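Side-chain contacts in group II chitinase (Ostrinia furnacalis, PDB 6JAV), which probably hydrolyses chitin as an endochitinase of glycoside hydrolase family 18, this chain being one catalytic domain of a longer, multi-domain insect enzyme: residues 98-101 with 102-105; 148-151 with 152-156. All coordinates share one frame; numbering follows the deposited sequence.

Interaction 1: 98-101 with 102-105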
loop_
_atom_site.group_PDB
_atom_site.type_symbol
_atom_site.label_atom_id
_atom_site.label_comp_id
_atom_site.label_asym_id
_atom_site.label_seq_id
_atom_site.Cartn_x
_atom_site.Cartn_y
_atom_site.Cartn_z
ATOM N N VAL A 98 -4.505 16.280 -14.886
ATOM C CA VAL A 98 -3.087 16.324 -15.256
ATOM C C VAL A 98 -2.887 16.742 -16.700
ATOM O O VAL A 98 -1.782 17.156 -17.065
ATOM C CB VAL A 98 -2.313 15.022 -14.947
ATOM C CG1 VAL A 98 -2.442 14.661 -13.452
ATOM C CG2 VAL A 98 -2.776 13.874 -15.836
ATOM N N ASN A 99 -3.904 16.616 -17.543
ATOM C CA ASN A 99 -3.793 17.007 -18.949
ATOM C C ASN A 99 -4.117 18.485 -19.187
ATOM O O ASN A 99 -4.138 18.920 -20.345
ATOM C CB ASN A 99 -4.671 16.106 -19.814
ATOM C CG ASN A 99 -4.028 14.777 -20.086
ATOM O OD1 ASN A 99 -3.150 14.669 -20.963
ATOM N ND2 ASN A 99 -4.434 13.749 -19.335
ATOM N N ASP A 100 -4.355 19.262 -18.133
ATOM C CA ASP A 100 -4.792 20.662 -18.222
ATOM C C ASP A 100 -3.828 21.528 -17.414
ATOM O O ASP A 100 -3.909 21.572 -16.172
ATOM C CB ASP A 100 -6.222 20.727 -17.674
ATOM C CG ASP A 100 -6.846 22.113 -17.714
ATOM O OD1 ASP A 100 -6.128 23.120 -17.853
ATOM O OD2 ASP A 100 -8.091 22.185 -17.543
ATOM N N PRO A 101 -2.868 22.210 -18.068
ATOM C CA PRO A 101 -1.895 23.001 -17.291
ATOM C C PRO A 101 -2.520 24.032 -16.359
ATOM O O PRO A 101 -2.019 24.243 -15.246
ATOM C CB PRO A 101 -1.010 23.645 -18.378
ATOM C CG PRO A 101 -1.120 22.703 -19.552
ATOM C CD PRO A 101 -2.552 22.187 -19.512
ATOM N N ALA A 102 -3.589 24.717 -16.791
ATOM C CA ALA A 102 -4.225 25.702 -15.925
ATOM C C ALA A 102 -4.847 25.038 -14.699
ATOM O O ALA A 102 -4.795 25.595 -13.592
ATOM C CB ALA A 102 -5.284 26.496 -16.699
ATOM N N ALA A 103 -5.443 23.861 -14.887
ATOM C CA ALA A 103 -6.016 23.135 -13.753
ATOM C C ALA A 103 -4.934 22.669 -12.798
ATOM O O ALA A 103 -5.102 22.748 -11.572
ATOM C CB ALA A 103 -6.830 21.943 -14.242
ATOM N N ARG A 104 -3.802 22.200 -13.335
ATOM C CA ARG A 104 -2.698 21.807 -12.458
ATOM C C ARG A 104 -2.203 22.989 -11.644
ATOM O O ARG A 104 -1.925 22.859 -10.446
ATOM C CB ARG A 104 -1.538 21.211 -13.261
ATOM C CG ARG A 104 -1.836 19.887 -13.954
ATOM C CD ARG A 104 -0.551 19.159 -14.399
ATOM N NE ARG A 104 0.389 20.073 -15.056
ATOM C CZ ARG A 104 0.558 20.175 -16.368
ATOM N NH1 ARG A 104 -0.135 19.424 -17.204
ATOM N NH2 ARG A 104 1.459 21.036 -16.835
ATOM N N ALA A 105 -2.097 24.172 -12.277
ATOM C CA ALA A 105 -1.538 25.322 -11.577
ATOM C C ALA A 105 -2.435 25.762 -10.430
ATOM O O ALA A 105 -1.943 26.115 -9.352
ATOM C CB ALA A 105 -1.321 26.467 -12.571
#
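An N-cap opens helix 101-118, and Asp100 makes it: its OD1 accepts from Ala103 N at 3.1 Å, the amide standing above the carboxylate plane. With CG anti to the backbone N (chi1 -179°), the carboxylate swings forward over the first turn, where CG also lies 3.5 Å from the methyl CB of Ala103. Asp100 O takes Arg104 N at 2.9 Å, and Pro101 O takes Ala105 N one residue further on. The cap thus serves a helix that follows almost directly on helix 93-98 in the family 18 TIM-barrel domain, with Pro101 as its first residue. Arg104 then reaches back across this helix-to-helix turn. Its chain bends at chi3 (-45°), which folds the guanidinium over Pro101, whose CA sits 3.8 Å above the centre of one face. NH1 donates to Val98 O at 2.8 Å; the oxygen lies close to the guanidinium plane, but the donor is above the carbonyl plane, and the N-H...O angle is a bent 149°. The NE of Arg104 makes a salt bridge with Glu154 on helix 143-159.

Interaction 2: 148-151 with 152-156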
loop_
_atom_site.group_PDB
_atom_site.type_symbol
_atom_site.label_atom_id
_atom_site.label_comp_id
_atom_site.label_asym_id
_atom_site.label_seq_id
_atom_site.Cartn_x
_atom_site.Cartn_y
_atom_site.Cartn_z
ATOM N N PHE A 148 1.159 13.576 -15.523
ATOM C CA PHE A 148 1.518 13.244 -14.142
ATOM C C PHE A 148 2.937 13.703 -13.806
ATOM O O PHE A 148 3.196 14.218 -12.707
ATOM C CB PHE A 148 1.362 11.739 -13.942
ATOM C CG PHE A 148 1.559 11.277 -12.519
ATOM C CD1 PHE A 148 0.648 11.642 -11.527
ATOM C CD2 PHE A 148 2.654 10.486 -12.188
ATOM C CE1 PHE A 148 0.829 11.177 -10.204
ATOM C CE2 PHE A 148 2.850 10.026 -10.889
ATOM C CZ PHE A 148 1.928 10.373 -9.894
ATOM N N ALA A 149 3.880 13.517 -14.740
ATOM C CA ALA A 149 5.246 13.978 -14.499
ATOM C C ALA A 149 5.294 15.484 -14.295
ATOM O O ALA A 149 6.025 15.973 -13.426
ATOM C CB ALA A 149 6.132 13.565 -15.682
ATOM N N ASP A 150 4.493 16.233 -15.063
ATOM C CA ASP A 150 4.463 17.681 -14.888
ATOM C C ASP A 150 3.777 18.067 -13.585
ATOM O O ASP A 150 4.210 19.016 -12.916
ATOM C CB ASP A 150 3.784 18.366 -16.078
ATOM C CG ASP A 150 4.663 18.349 -17.333
ATOM O OD1 ASP A 150 5.904 18.217 -17.209
ATOM O OD2 ASP A 150 4.104 18.461 -18.444
ATOM N N LEU A 151 2.716 17.334 -13.200
ATOM C CA LEU A 151 2.106 17.565 -11.885
ATOM C C LEU A 151 3.130 17.358 -10.764
ATOM O O LEU A 151 3.239 18.172 -9.833
ATOM C CB LEU A 151 0.894 16.650 -11.681
ATOM C CG LEU A 151 0.182 16.887 -10.323
ATOM C CD1 LEU A 151 -0.623 18.174 -10.368
ATOM C CD2 LEU A 151 -0.705 15.712 -9.975
ATOM N N VAL A 152 3.904 16.277 -10.851
ATOM C CA VAL A 152 4.939 16.016 -9.853
ATOM C C VAL A 152 5.971 17.138 -9.827
ATOM O O VAL A 152 6.364 17.604 -8.747
ATOM C CB VAL A 152 5.571 14.642 -10.103
ATOM C CG1 VAL A 152 6.808 14.448 -9.239
ATOM C CG2 VAL A 152 4.570 13.558 -9.716
ATOM N N HIS A 153 6.398 17.616 -11.009
ATOM C CA HIS A 153 7.340 18.723 -11.024
ATOM C C HIS A 153 6.741 19.970 -10.375
ATOM O O HIS A 153 7.391 20.634 -9.555
ATOM C CB HIS A 153 7.777 19.053 -12.441
ATOM C CG HIS A 153 8.490 20.363 -12.465
ATOM N ND1 HIS A 153 7.954 21.494 -13.041
ATOM C CD2 HIS A 153 9.616 20.762 -11.822
ATOM C CE1 HIS A 153 8.759 22.521 -12.809
ATOM N NE2 HIS A 153 9.781 22.097 -12.085
ATOM N N GLU A 154 5.494 20.294 -10.726
ATOM C CA GLU A 154 4.898 21.535 -10.237
ATOM C C GLU A 154 4.649 21.474 -8.738
ATOM O O GLU A 154 4.819 22.480 -8.028
ATOM C CB GLU A 154 3.630 21.836 -11.032
ATOM C CG GLU A 154 4.001 22.166 -12.495
ATOM C CD GLU A 154 2.957 21.833 -13.534
ATOM O OE1 GLU A 154 1.767 21.678 -13.178
ATOM O OE2 GLU A 154 3.341 21.740 -14.729
ATOM N N LEU A 155 4.274 20.295 -8.232
ATOM C CA LEU A 155 4.164 20.135 -6.779
ATOM C C LEU A 155 5.526 20.246 -6.108
ATOM O O LEU A 155 5.664 20.910 -5.075
ATOM C CB LEU A 155 3.540 18.777 -6.454
ATOM C CG LEU A 155 2.035 18.677 -6.687
ATOM C CD1 LEU A 155 1.584 17.214 -6.688
ATOM C CD2 LEU A 155 1.264 19.476 -5.618
ATOM N N SER A 156 6.530 19.545 -6.649
ATOM C CA SER A 156 7.878 19.612 -6.084
ATOM C C SER A 156 8.366 21.055 -6.000
ATOM O O SER A 156 8.961 21.471 -4.994
ATOM C CB SER A 156 8.814 18.788 -6.943
ATOM O OG SER A 156 10.117 18.818 -6.360
#
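Side chains one turn apart meet here along helix 143-159, on a largely buried part of the helix. Val152 CG2 makes a CH-pi contact over a face of the Phe148 ring, 4.2 Å from its centroid and 15° off the ring normal. Phe148 has CG anti to its own N (chi1 -174°), which turns the ring along the helix to meet this methyl; CE2 and CZ are the ring atoms nearest to it. Leu151 and Leu155 repeat the i to i+4 spacing, with CG of Leu151 3.9 Å from CD1 of Leu155. Helix 143-159 links strands 122-126 and 165-170 in a beta-alpha-beta unit of the TIM barrel: Phe148, Val152 and Leu155 all touch Leu125 of the first strand, and Leu186 of helix 183-189 meets both Phe148 and Val152. Away from these apolar pairs, Glu154 lies back over the preceding turn, its CD 3.1 Å from Asp150 O and its OE2 3.7 Å from Asp150 CB. Glu154 OE1 is in a salt bridge with Arg104 NE of helix 101-118. Asp150 O accepts from Glu154 N at 2.8 Å, while Leu151 O takes Leu155 N at 2.9 Å.

From the N terminus, the chain leaves helix 93-98, turns through interaction 1 into helix 101-118, passes along strand 122-126 and reaches interaction 2 on helix 143-159. The two local contacts are in series, neither nested nor crossed: interaction 1 closes the short turn between helices, whereas interaction 2 spans successive turns of one helix. Their centres are 10 Å apart, and they meet directly. Arg104 NE and Glu154 OE1 form a salt bridge at 2.8 Å, and Arg104 NH2 packs 3.6 Å from Asp150 CB. Nearby, Val98 CB lies 3.8 Å from Phe148 N. Together they set the end of helix 93-98 and the start of helix 101-118 against helix 143-159.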